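Local coordinates for protein aminotransferase TlmJ (Streptoalloteichus hindustanus, PDB 5UID) that probably transfers amino groups with the help of pyridoxal 5'-phosphate, as a DegT/DnrJ/EryC1-family aminotransferase, possibly in natural product biosynthesis, at residues Leu197-Arg200 with Leu204-Arg207. Residues are numbered along the deposited sequence; the frame is centred on the assembly and turned at random.
Sequences LCFR and LAER
At the turn from strand 195-199 of the central sheet into helix 202-212, a short strand-to-helix connection in the pyridoxal phosphate-binding aminotransferase fold, Phe199 lays one ring face on the backbone of Leu204 and Ala205. This face looks onto the first part of the helix: Leu204 O sits 4.3 Å above the ring plane, over its centre, and Ala205 N lies over the same face, 4.0 Å from Phe199 CG. On that same side Ala205 CB meets Phe199 CD1 and Leu204 CD2 meets Phe199 CD2, each at 3.7 Å, one at either ortho carbon. Chi1 of Leu204 (-164°) swings CG away from the backbone N and onto the ring, where CG and CD2 both touch Phe199 CD2; the two side chains cross at about a right angle. Leu71 of helix 61-72 touches both Phe199 and Leu204, while Val178 of the neighbouring antiparallel strand also packs on Phe199. Replacing Phe199 with an alanine would probably open a gap beneath the helix and leave Leu204 and Ala205 without their aromatic partner. No hydrogen bond spans the two segments: already tied by the short connection, they pack by dispersion, the Ala205 and Leu204 side chains against the ortho carbons and the Leu204-Ala205 peptide group over the face.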
loop_
_atom_site.group_PDB
_atom_site.type_symbol
_atom_site.label_atom_id
_atom_site.label_comp_id
_atom_site.label_asym_id
_atom_site.label_seq_id
_atom_site.Cartn_x
_atom_site.Cartn_y
_atom_site.Cartn_z
ATOM N N LEU A 197 1.724 -10.400 -8.086
ATOM C CA LEU A 197 1.024 -11.669 -7.963
ATOM C C LEU A 197 1.105 -12.427 -9.280
ATOM O O LEU A 197 1.062 -11.825 -10.356
ATOM C CB LEU A 197 -0.441 -11.455 -7.581
ATOM C CG LEU A 197 -0.726 -11.081 -6.129
ATOM C CD1 LEU A 197 -2.162 -10.621 -5.984
ATOM C CD2 LEU A 197 -0.449 -12.271 -5.226
ATOM N N CYS A 198 1.229 -13.749 -9.191
ATOM C CA CYS A 198 1.171 -14.616 -10.359
ATOM C C CYS A 198 0.230 -15.773 -10.059
ATOM O O CYS A 198 0.411 -16.483 -9.066
ATOM C CB CYS A 198 2.557 -15.144 -10.744
ATOM S SG CYS A 198 2.559 -16.185 -12.225
ATOM N N PHE A 199 -0.768 -15.955 -10.916
ATOM C CA PHE A 199 -1.779 -16.986 -10.735
ATOM C C PHE A 199 -1.672 -18.019 -11.845
ATOM O O PHE A 199 -1.511 -17.670 -13.019
ATOM C CB PHE A 199 -3.187 -16.384 -10.727
ATOM C CG PHE A 199 -3.435 -15.445 -9.587
ATOM C CD1 PHE A 199 -3.133 -14.100 -9.703
ATOM C CD2 PHE A 199 -3.972 -15.909 -8.397
ATOM C CE1 PHE A 199 -3.360 -13.233 -8.652
ATOM C CE2 PHE A 199 -4.202 -15.047 -7.343
ATOM C CZ PHE A 199 -3.895 -13.708 -7.470
ATOM N N ARG A 200 -1.756 -19.293 -11.467
ATOM C CA ARG A 200 -1.852 -20.344 -12.473
ATOM C C ARG A 200 -3.176 -20.253 -13.220
ATOM O O ARG A 200 -3.238 -20.512 -14.428
ATOM C CB ARG A 200 -1.690 -21.711 -11.813
ATOM C CG ARG A 200 -0.995 -22.748 -12.679
ATOM C CD ARG A 200 0.169 -23.363 -11.922
ATOM N NE ARG A 200 0.047 -24.809 -11.776
ATOM C CZ ARG A 200 1.002 -25.673 -12.101
ATOM N NH1 ARG A 200 2.158 -25.234 -12.579
ATOM N NH2 ARG A 200 0.806 -26.976 -11.940
ATOM N N LEU A 204 -8.666 -16.472 -11.892
ATOM C CA LEU A 204 -8.377 -15.996 -10.545
ATOM C C LEU A 204 -7.577 -14.701 -10.576
ATOM O O LEU A 204 -7.730 -13.857 -9.685
ATOM C CB LEU A 204 -7.632 -17.072 -9.758
ATOM C CG LEU A 204 -7.602 -16.874 -8.242
ATOM C CD1 LEU A 204 -9.015 -16.681 -7.712
ATOM C CD2 LEU A 204 -6.924 -18.056 -7.561
ATOM N N ALA A 205 -6.730 -14.522 -11.595
ATOM C CA ALA A 205 -6.034 -13.251 -11.767
ATOM C C ALA A 205 -7.013 -12.127 -12.088
ATOM O O ALA A 205 -6.826 -10.989 -11.640
ATOM C CB ALA A 205 -4.977 -13.372 -12.864
ATOM N N GLU A 206 -8.059 -12.425 -12.866
ATOM C CA GLU A 206 -9.072 -11.415 -13.155
ATOM C C GLU A 206 -9.796 -10.986 -11.884
ATOM O O GLU A 206 -10.112 -9.804 -11.711
ATOM C CB GLU A 206 -10.070 -11.943 -14.188
ATOM C CG GLU A 206 -9.445 -12.344 -15.512
ATOM C CD GLU A 206 -10.463 -12.892 -16.498
ATOM O OE1 GLU A 206 -11.618 -12.417 -16.491
ATOM O OE2 GLU A 206 -10.108 -13.804 -17.277
ATOM N N ARG A 207 -10.070 -11.937 -10.985
ATOM C CA ARG A 207 -10.672 -11.589 -9.702
ATOM C C ARG A 207 -9.732 -10.725 -8.873
ATOM O O ARG A 207 -10.171 -9.786 -8.197
ATOM C CB ARG A 207 -11.039 -12.852 -8.924
ATOM C CG ARG A 207 -12.147 -13.689 -9.535
ATOM C CD ARG A 207 -12.477 -14.856 -8.618
ATOM N NE ARG A 207 -12.795 -14.400 -7.268
ATOM C CZ ARG A 207 -12.712 -15.161 -6.182
ATOM N NH1 ARG A 207 -12.308 -16.421 -6.280
ATOM N NH2 ARG A 207 -13.021 -14.660 -4.993
#